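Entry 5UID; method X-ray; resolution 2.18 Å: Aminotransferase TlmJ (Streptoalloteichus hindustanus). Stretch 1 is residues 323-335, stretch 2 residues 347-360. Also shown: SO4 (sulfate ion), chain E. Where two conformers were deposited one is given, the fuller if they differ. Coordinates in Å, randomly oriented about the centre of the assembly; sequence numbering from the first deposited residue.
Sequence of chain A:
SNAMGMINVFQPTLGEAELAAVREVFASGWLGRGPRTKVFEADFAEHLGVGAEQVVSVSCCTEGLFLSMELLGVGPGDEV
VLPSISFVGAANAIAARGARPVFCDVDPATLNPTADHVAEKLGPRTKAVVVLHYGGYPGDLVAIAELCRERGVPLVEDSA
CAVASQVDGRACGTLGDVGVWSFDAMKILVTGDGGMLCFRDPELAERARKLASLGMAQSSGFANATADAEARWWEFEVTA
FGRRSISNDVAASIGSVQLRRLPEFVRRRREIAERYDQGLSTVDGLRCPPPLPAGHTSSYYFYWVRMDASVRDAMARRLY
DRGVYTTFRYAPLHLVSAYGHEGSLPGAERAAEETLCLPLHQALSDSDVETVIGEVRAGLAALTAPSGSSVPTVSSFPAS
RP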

ATOM      1  N   GLY A 323       4.464  20.013 -27.362  1.00 39.44           N
ATOM      2  CA  GLY A 323       5.225  19.736 -26.163  1.00 41.65           C
ATOM      3  C   GLY A 323       4.598  20.215 -24.875  1.00 40.85           C
ATOM      4  O   GLY A 323       5.324  20.437 -23.899  1.00 44.87           O
ATOM      5  N   VAL A 324       3.279  20.379 -24.829  1.00 31.44           N
ATOM      6  CA  VAL A 324       2.579  20.832 -23.630  1.00 31.07           C
ATOM      7  C   VAL A 324       1.533  19.778 -23.292  1.00 33.87           C
ATOM      8  O   VAL A 324       0.494  19.689 -23.954  1.00 33.56           O
ATOM      9  N   TYR A 325       1.788  18.985 -22.259  0.53 34.78           N
ATOM     10  CA  TYR A 325       0.831  17.966 -21.859  0.53 34.20           C
ATOM     11  C   TYR A 325      -0.348  18.603 -21.135  0.53 31.52           C
ATOM     12  O   TYR A 325      -0.181  19.532 -20.338  0.53 30.54           O
ATOM     13  N   THR A 326      -1.548  18.114 -21.441  1.00 27.37           N
ATOM     14  CA  THR A 326      -2.774  18.531 -20.770  1.00 30.53           C
ATOM     15  C   THR A 326      -3.607  17.287 -20.503  1.00 32.65           C
ATOM     16  O   THR A 326      -3.384  16.233 -21.102  1.00 29.07           O
ATOM     17  N   THR A 327      -4.577  17.419 -19.602  1.00 27.27           N
ATOM     18  CA  THR A 327      -5.467  16.313 -19.273  1.00 37.07           C
ATOM     19  C   THR A 327      -6.723  16.883 -18.627  1.00 30.71           C
ATOM     20  O   THR A 327      -6.859  18.096 -18.448  1.00 32.22           O
ATOM     21  N   PHE A 328      -7.649  15.990 -18.279  1.00 30.79           N
ATOM     22  CA  PHE A 328      -8.845  16.364 -17.538  1.00 32.49           C
ATOM     23  C   PHE A 328      -8.988  15.483 -16.309  1.00 28.14           C
ATOM     24  O   PHE A 328      -8.851  14.258 -16.395  1.00 35.02           O
ATOM     25  N   ARG A 329      -9.257  16.116 -15.170  1.00 30.78           N
ATOM     26  CA  ARG A 329      -9.660  15.452 -13.940  1.00 30.25           C
ATOM     27  C   ARG A 329     -10.898  16.162 -13.416  1.00 31.85           C
ATOM     28  O   ARG A 329     -11.009  17.384 -13.543  1.00 37.61           O
ATOM     29  N   TYR A 330     -11.841  15.409 -12.854  1.00 26.79           N
ATOM     30  CA  TYR A 330     -11.821  13.950 -12.828  1.00 27.73           C
ATOM     31  C   TYR A 330     -12.949  13.449 -13.711  1.00 29.97           C
ATOM     32  O   TYR A 330     -14.040  14.023 -13.700  1.00 31.03           O
ATOM     33  N   ALA A 331     -12.687  12.394 -14.474  1.00 32.85           N
ATOM     34  CA  ALA A 331     -13.685  11.866 -15.392  1.00 30.83           C
ATOM     35  C   ALA A 331     -15.000  11.631 -14.654  1.00 31.66           C
ATOM     36  O   ALA A 331     -14.993  11.115 -13.528  1.00 25.45           O
ATOM     37  N   PRO A 332     -16.134  12.019 -15.233  1.00 31.28           N
ATOM     38  CA  PRO A 332     -17.410  11.913 -14.511  1.00 26.53           C
ATOM     39  C   PRO A 332     -17.778  10.461 -14.254  1.00 25.72           C
ATOM     40  O   PRO A 332     -18.025   9.689 -15.183  1.00 28.69           O
ATOM     41  N   LEU A 333     -17.813  10.090 -12.970  1.00 25.68           N
ATOM     42  CA  LEU A 333     -18.058   8.702 -12.599  1.00 27.09           C
ATOM     43  C   LEU A 333     -19.500   8.278 -12.835  1.00 32.75           C
ATOM     44  O   LEU A 333     -19.760   7.078 -12.980  1.00 32.38           O
ATOM     45  N   HIS A 334     -20.440   9.224 -12.893  1.00 29.54           N
ATOM     46  CA  HIS A 334     -21.824   8.853 -13.149  1.00 31.07           C
ATOM     47  C   HIS A 334     -22.038   8.355 -14.570  1.00 39.52           C
ATOM     48  O   HIS A 334     -23.134   7.878 -14.881  1.00 42.18           O
ATOM     49  N   LEU A 335     -21.026   8.448 -15.430  1.00 37.54           N
ATOM     50  CA  LEU A 335     -21.075   7.878 -16.767  1.00 36.87           C
ATOM     51  C   LEU A 335     -20.327   6.555 -16.869  1.00 39.15           C
ATOM     52  O   LEU A 335     -20.260   5.978 -17.958  1.00 41.04           O
ATOM     53  N   GLY A 347     -24.277  19.553 -14.931  1.00 26.62           N
ATOM     54  CA  GLY A 347     -23.074  20.284 -14.565  1.00 38.22           C
ATOM     55  C   GLY A 347     -21.812  19.478 -14.803  1.00 35.11           C
ATOM     56  O   GLY A 347     -20.866  19.952 -15.437  1.00 34.49           O
ATOM     57  N   ALA A 348     -21.786  18.241 -14.304  1.00 34.18           N
ATOM     58  CA  ALA A 348     -20.606  17.401 -14.473  1.00 28.36           C
ATOM     59  C   ALA A 348     -20.410  17.004 -15.931  1.00 30.71           C
ATOM     60  O   ALA A 348     -19.273  16.913 -16.407  1.00 28.50           O
ATOM     61  N   GLU A 349     -21.507  16.764 -16.653  1.00 31.48           N
ATOM     62  CA  GLU A 349     -21.406  16.405 -18.064  1.00 34.27           C
ATOM     63  C   GLU A 349     -20.816  17.550 -18.875  1.00 37.96           C
ATOM     64  O   GLU A 349     -19.917  17.346 -19.699  1.00 41.51           O
ATOM     65  N   ARG A 350     -21.312  18.769 -18.650  1.00 37.64           N
ATOM     66  CA  ARG A 350     -20.766  19.934 -19.340  1.00 41.78           C
ATOM     67  C   ARG A 350     -19.306  20.162 -18.967  1.00 43.33           C
ATOM     68  O   ARG A 350     -18.478  20.477 -19.831  1.00 42.07           O
ATOM     69  N   ALA A 351     -18.970  20.005 -17.684  1.00 35.79           N
ATOM     70  CA  ALA A 351     -17.595  20.214 -17.246  1.00 32.03           C
ATOM     71  C   ALA A 351     -16.648  19.214 -17.894  1.00 32.17           C
ATOM     72  O   ALA A 351     -15.510  19.556 -18.236  1.00 33.64           O
ATOM     73  N   ALA A 352     -17.101  17.972 -18.083  1.00 29.80           N
ATOM     74  CA  ALA A 352     -16.255  16.954 -18.694  1.00 28.71           C
ATOM     75  C   ALA A 352     -15.964  17.237 -20.161  1.00 34.49           C
ATOM     76  O   ALA A 352     -14.961  16.745 -20.689  1.00 38.20           O
ATOM     77  N   GLU A 353     -16.812  18.014 -20.834  1.00 35.10           N
ATOM     78  CA  GLU A 353     -16.611  18.319 -22.242  1.00 38.23           C
ATOM     79  C   GLU A 353     -15.929  19.657 -22.485  1.00 36.77           C
ATOM     80  O   GLU A 353     -15.431  19.887 -23.592  1.00 42.86           O
ATOM     81  N   GLU A 354     -15.885  20.538 -21.486  1.00 32.21           N
ATOM     82  CA  GLU A 354     -15.416  21.899 -21.688  1.00 35.54           C
ATOM     83  C   GLU A 354     -14.157  22.254 -20.910  1.00 31.67           C
ATOM     84  O   GLU A 354     -13.590  23.325 -21.151  1.00 34.90           O
ATOM     85  N   THR A 355     -13.701  21.400 -20.002  1.00 29.85           N
ATOM     86  CA  THR A 355     -12.605  21.738 -19.107  1.00 31.30           C
ATOM     87  C   THR A 355     -11.313  21.077 -19.569  1.00 30.15           C
ATOM     88  O   THR A 355     -11.316  19.933 -20.029  1.00 26.18           O
ATOM     89  N   LEU A 356     -10.213  21.816 -19.450  1.00 29.46           N
ATOM     90  CA  LEU A 356      -8.880  21.303 -19.729  1.00 23.64           C
ATOM     91  C   LEU A 356      -7.942  21.815 -18.648  1.00 29.18           C
ATOM     92  O   LEU A 356      -7.972  23.002 -18.309  1.00 32.63           O
ATOM     93  N   CYS A 357      -7.122  20.922 -18.103  1.00 27.74           N
ATOM     94  CA  CYS A 357      -6.195  21.256 -17.031  1.00 26.17           C
ATOM     95  C   CYS A 357      -4.805  21.499 -17.606  1.00 27.58           C
ATOM     96  O   CYS A 357      -4.263  20.645 -18.315  1.00 32.72           O
ATOM     97  N   LEU A 358      -4.233  22.662 -17.294  1.00 25.89           N
ATOM     98  CA  LEU A 358      -2.927  23.078 -17.779  1.00 28.82           C
ATOM     99  C   LEU A 358      -1.842  22.723 -16.773  1.00 28.00           C
ATOM    100  O   LEU A 358      -2.116  22.571 -15.579  1.00 25.59           O
ATOM    101  N   PRO A 359      -0.597  22.578 -17.229  1.00 32.48           N
ATOM    102  CA  PRO A 359       0.502  22.262 -16.306  1.00 34.41           C
ATOM    103  C   PRO A 359       0.577  23.245 -15.145  1.00 27.77           C
ATOM    104  O   PRO A 359       0.583  24.463 -15.334  1.00 28.12           O
ATOM    105  N   LEU A 360       0.633  22.702 -13.929  1.00 31.80           N
ATOM    106  CA  LEU A 360       0.726  23.529 -12.726  1.00 26.17           C
ATOM    107  C   LEU A 360       1.452  22.717 -11.658  1.00 26.68           C
ATOM    108  O   LEU A 360       0.864  21.809 -11.062  1.00 27.81           O
TER

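A single antiparallel bridge, Thr 327 with Cys 357, is all the sheet pairing that joins these two stretches, and the side chain of Thr 327 points away from stretch 2 and helps hold a sulfate ion. The bridge is lopsided: Cys 357 N donates to Thr 327 O at 2.9 Å, whereas the return bond from Thr 327 N to Cys 357 O, at 3.5 Å, is weak. The sulfate, probably from the crystallisation liquor, is bound by stretch 1. Tyr 325 (chi1 t) begins sideways but its end leads away from stretch 2, so that Tyr 325 OH donates to sulfate O1 at 2.5 Å. Thr 327, also t, donates from OG1 to sulfate O1 at 2.9 Å. Arg 329 (m, m, t, chi4 -87°) supplies the charge that suits an anion: its NH1 reaches sulfate O3 at 2.9 Å and its NH2 reaches sulfate O2 at 2.8 Å. The guanidinium is steadied from its own stretch, Arg 329 NH2 donating to Phe 328 O at 3.2 Å and, weakly, to Thr 327 OG1 at 2.8 Å.

Next to the bridge, Thr 326 points toward stretch 2 as rotamer p. Thr 326 CB lies 3.5 Å from Cys 357 O, its OG1 3.6 Å from Leu 356 CD1, and its CG2 4.0 Å from Leu 358 CD2. Both leucines end nearer stretch 1 than their CA-to-CB bonds would suggest: Leu 356 (t, p) starts sideways, Leu 358 (m, t) away. Pro 359 continues this packing, its CG 3.4 Å from Tyr 325 O and 4.1 Å from Val 324 CG1, the valine being t. Cys 357, rotamer m, sets SG 4.2 Å from Phe 328 CA and 4.0 Å from Arg 329 N.

Phe 328 has the largest area covered by the opposing stretch. With chi1 t and chi2 77°, its ring comes nearer from a sideways start and fits where the helix gives way to the strand. Phe 328 CE1 lies 3.5 Å from Ala 351 O, CZ 3.6 Å from Ala 352 CA, and CD1 3.6 Å from Thr 355 O. Thr 355 (m), the first residue to leave helical angles, points toward stretch 1 with CB 3.7 Å from Phe 328 CE1, while its OG1 donates back to Ala 351 O at 2.7 Å. The small Ala 352 side chain touches both Phe 328 and Pro 332: its CB is 4.1 Å from Phe 328 CE2 and 3.6 Å from Pro 332 CD.

Farther along, His 334 (chi1 82°, p) points toward the helix and makes the polar side-chain link between the stretches. His 334 NE2 donates to Glu 349 OE2 at 3.1 Å and 164°, a nearly straight bond with the acceptor at the ring edge. Glu 349 (m, t) starts sideways but extends its carboxylate to meet it. Ala 348 CB packs 4.1 Å from His 334 CE1.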

ATOM      1  CB  VAL A 324       1.944  22.216 -23.816  1.00 29.39           C
ATOM      2  CG1 VAL A 324       1.090  22.578 -22.607  1.00 27.76           C
ATOM      3  CG2 VAL A 324       3.021  23.266 -24.047  1.00 34.14           C
ATOM      4  CB  TYR A 325       1.500  16.921 -20.970  0.53 36.10           C
ATOM      5  CG  TYR A 325       0.695  15.654 -20.827  0.53 35.83           C
ATOM      6  CD1 TYR A 325       0.668  14.710 -21.843  0.53 38.33           C
ATOM      7  CD2 TYR A 325      -0.045  15.407 -19.681  0.53 30.60           C
ATOM      8  CE1 TYR A 325      -0.070  13.546 -21.717  0.53 37.49           C
ATOM      9  CE2 TYR A 325      -0.786  14.251 -19.544  0.53 29.52           C
ATOM     10  CZ  TYR A 325      -0.797  13.323 -20.562  0.53 31.80           C
ATOM     11  OH  TYR A 325      -1.536  12.172 -20.423  0.53 32.98           O
ATOM     12  CB  THR A 326      -3.610  19.537 -21.580  1.00 34.90           C
ATOM     13  OG1 THR A 326      -3.920  18.991 -22.868  1.00 36.21           O
ATOM     14  CG2 THR A 326      -2.885  20.865 -21.735  1.00 37.16           C
ATOM     15  CB  THR A 327      -4.787  15.298 -18.349  1.00 35.86           C
ATOM     16  OG1 THR A 327      -5.641  14.158 -18.181  1.00 35.84           O
ATOM     17  CG2 THR A 327      -4.509  15.915 -16.983  1.00 31.27           C
ATOM     18  CB  PHE A 328     -10.109  16.257 -18.398  1.00 28.33           C
ATOM     19  CG  PHE A 328     -11.380  16.432 -17.613  1.00 35.21           C
ATOM     20  CD1 PHE A 328     -11.791  17.691 -17.209  1.00 35.86           C
ATOM     21  CD2 PHE A 328     -12.153  15.333 -17.263  1.00 34.97           C
ATOM     22  CE1 PHE A 328     -12.956  17.856 -16.479  1.00 37.82           C
ATOM     23  CE2 PHE A 328     -13.316  15.491 -16.533  1.00 32.65           C
ATOM     24  CZ  PHE A 328     -13.719  16.754 -16.140  1.00 35.15           C
ATOM     25  CB  ARG A 329      -8.549  15.498 -12.880  1.00 38.17           C
ATOM     26  CG  ARG A 329      -7.239  14.848 -13.288  1.00 40.08           C
ATOM     27  CD  ARG A 329      -7.348  13.335 -13.305  1.00 38.12           C
ATOM     28  NE  ARG A 329      -6.041  12.709 -13.471  1.00 35.22           N
ATOM     29  CZ  ARG A 329      -5.482  12.457 -14.648  1.00 34.16           C
ATOM     30  NH1 ARG A 329      -4.287  11.885 -14.709  1.00 34.96           N
ATOM     31  NH2 ARG A 329      -6.121  12.777 -15.766  1.00 28.07           N
ATOM     32  CB  TYR A 330     -11.980  13.422 -11.395  1.00 25.67           C
ATOM     33  CG  TYR A 330     -10.886  13.871 -10.454  1.00 25.39           C
ATOM     34  CD1 TYR A 330     -10.963  15.097  -9.806  1.00 25.30           C
ATOM     35  CD2 TYR A 330      -9.775  13.072 -10.220  1.00 26.31           C
ATOM     36  CE1 TYR A 330      -9.961  15.517  -8.950  1.00 24.38           C
ATOM     37  CE2 TYR A 330      -8.766  13.484  -9.364  1.00 20.10           C
ATOM     38  CZ  TYR A 330      -8.864  14.706  -8.733  1.00 28.56           C
ATOM     39  OH  TYR A 330      -7.862  15.117  -7.883  1.00 25.96           O
ATOM     40  CB  ALA A 331     -13.191  10.565 -16.029  1.00 27.55           C
ATOM     41  CB  PRO A 332     -18.405  12.599 -15.449  1.00 34.37           C
ATOM     42  CG  PRO A 332     -17.791  12.488 -16.803  1.00 37.91           C
ATOM     43  CD  PRO A 332     -16.302  12.554 -16.595  1.00 33.53           C
ATOM     44  CB  LEU A 333     -17.676   8.489 -11.135  1.00 23.67           C
ATOM     45  CG  LEU A 333     -16.185   8.632 -10.822  1.00 28.60           C
ATOM     46  CD1 LEU A 333     -15.936   8.465  -9.333  1.00 33.00           C
ATOM     47  CD2 LEU A 333     -15.383   7.622 -11.631  1.00 22.25           C
ATOM     48  CB  HIS A 334     -22.757  10.030 -12.856  1.00 31.83           C
ATOM     49  CG  HIS A 334     -22.854  11.026 -13.969  1.00 33.34           C
ATOM     50  ND1 HIS A 334     -21.874  11.963 -14.218  1.00 31.02           N
ATOM     51  CD2 HIS A 334     -23.825  11.245 -14.887  1.00 28.59           C
ATOM     52  CE1 HIS A 334     -22.233  12.710 -15.248  1.00 33.44           C
ATOM     53  NE2 HIS A 334     -23.412  12.294 -15.672  1.00 35.82           N
ATOM     54  CB  LEU A 335     -20.512   8.873 -17.787  1.00 29.52           C
ATOM     55  CG  LEU A 335     -21.230  10.226 -17.845  1.00 30.16           C
ATOM     56  CD1 LEU A 335     -20.612  11.127 -18.907  1.00 34.80           C
ATOM     57  CD2 LEU A 335     -22.715  10.038 -18.097  1.00 33.44           C
ATOM     58  CB  ALA A 348     -20.715  16.162 -13.584  1.00 23.54           C
ATOM     59  CB  GLU A 349     -22.783  16.008 -18.602  1.00 37.60           C
ATOM     60  CG  GLU A 349     -23.330  14.719 -18.003  1.00 41.90           C
ATOM     61  CD  GLU A 349     -24.804  14.498 -18.309  1.00 44.94           C
ATOM     62  OE1 GLU A 349     -25.346  15.208 -19.181  1.00 49.60           O
ATOM     63  OE2 GLU A 349     -25.419  13.615 -17.672  1.00 42.59           O
ATOM     64  CB  ARG A 350     -21.604  21.171 -19.015  1.00 37.93           C
ATOM     65  CG  ARG A 350     -21.026  22.469 -19.547  1.00 40.66           C
ATOM     66  CD  ARG A 350     -21.844  23.665 -19.093  1.00 43.44           C
ATOM     67  NE  ARG A 350     -21.247  24.927 -19.515  1.00 49.54           N
ATOM     68  CZ  ARG A 350     -21.733  26.124 -19.207  1.00 59.68           C
ATOM     69  NH1 ARG A 350     -22.831  26.227 -18.470  1.00 61.96           N
ATOM     70  NH2 ARG A 350     -21.122  27.220 -19.636  1.00 63.45           N
ATOM     71  CB  ALA A 351     -17.512  20.126 -15.721  1.00 26.88           C
ATOM     72  CB  ALA A 352     -16.903  15.576 -18.551  1.00 25.34           C
ATOM     73  CB  GLU A 353     -17.951  18.311 -22.985  1.00 41.03           C
ATOM     74  CG  GLU A 353     -18.556  16.934 -23.170  1.00 53.37           C
ATOM     75  CD  GLU A 353     -19.901  16.987 -23.867  1.00 67.61           C
ATOM     76  OE1 GLU A 353     -20.888  17.410 -23.228  1.00 71.38           O
ATOM     77  OE2 GLU A 353     -19.967  16.619 -25.058  1.00 74.10           O
ATOM     78  CB  GLU A 354     -16.520  22.900 -21.316  1.00 39.60           C
ATOM     79  CG  GLU A 354     -17.766  22.792 -22.180  1.00 43.60           C
ATOM     80  CD  GLU A 354     -18.824  23.814 -21.808  1.00 46.13           C
ATOM     81  OE1 GLU A 354     -18.651  24.506 -20.782  1.00 44.15           O
ATOM     82  OE2 GLU A 354     -19.829  23.925 -22.543  1.00 48.04           O
ATOM     83  CB  THR A 355     -12.924  21.311 -17.672  1.00 35.18           C
ATOM     84  OG1 THR A 355     -14.259  21.714 -17.340  1.00 34.39           O
ATOM     85  CG2 THR A 355     -11.955  21.957 -16.694  1.00 32.87           C
ATOM     86  CB  LEU A 356      -8.388  21.739 -21.113  1.00 28.52           C
ATOM     87  CG  LEU A 356      -7.115  21.056 -21.618  1.00 31.24           C
ATOM     88  CD1 LEU A 356      -7.375  19.580 -21.878  1.00 33.42           C
ATOM     89  CD2 LEU A 356      -6.580  21.741 -22.867  1.00 31.65           C
ATOM     90  CB  CYS A 357      -6.153  20.138 -15.988  1.00 31.92           C
ATOM     91  SG  CYS A 357      -7.762  19.775 -15.247  1.00 36.10           S
ATOM     92  CB  LEU A 358      -2.922  24.583 -18.041  1.00 29.79           C
ATOM     93  CG  LEU A 358      -4.007  25.146 -18.959  1.00 26.87           C
ATOM     94  CD1 LEU A 358      -3.776  26.632 -19.181  1.00 21.91           C
ATOM     95  CD2 LEU A 358      -4.056  24.398 -20.283  1.00 24.90           C
ATOM     96  CB  PRO A 359       1.743  22.355 -17.200  1.00 39.40           C
ATOM     97  CG  PRO A 359       1.241  22.032 -18.562  1.00 39.36           C
ATOM     98  CD  PRO A 359      -0.143  22.614 -18.632  1.00 35.52           C
ATOM     99  CB  LEU A 360      -0.651  23.969 -12.254  1.00 24.98           C
ATOM    100  CG  LEU A 360      -0.673  24.801 -10.969  1.00 24.20           C
ATOM    101  CD1 LEU A 360       0.123  26.085 -11.150  1.00 23.81           C
ATOM    102  CD2 LEU A 360      -2.104  25.102 -10.548  1.00 23.87           C
TER
HETATM  103  S   SO4 E 401      -3.812  11.049 -18.229  1.00 74.60           S
HETATM  104  O1  SO4 E 401      -3.633  12.278 -18.996  1.00 79.09           O
HETATM  105  O2  SO4 E 401      -5.180  10.982 -17.722  1.00 72.26           O
HETATM  106  O3  SO4 E 401      -2.874  11.037 -17.110  1.00 73.30           O
HETATM  107  O4  SO4 E 401      -3.558   9.900 -19.094  1.00 75.66           O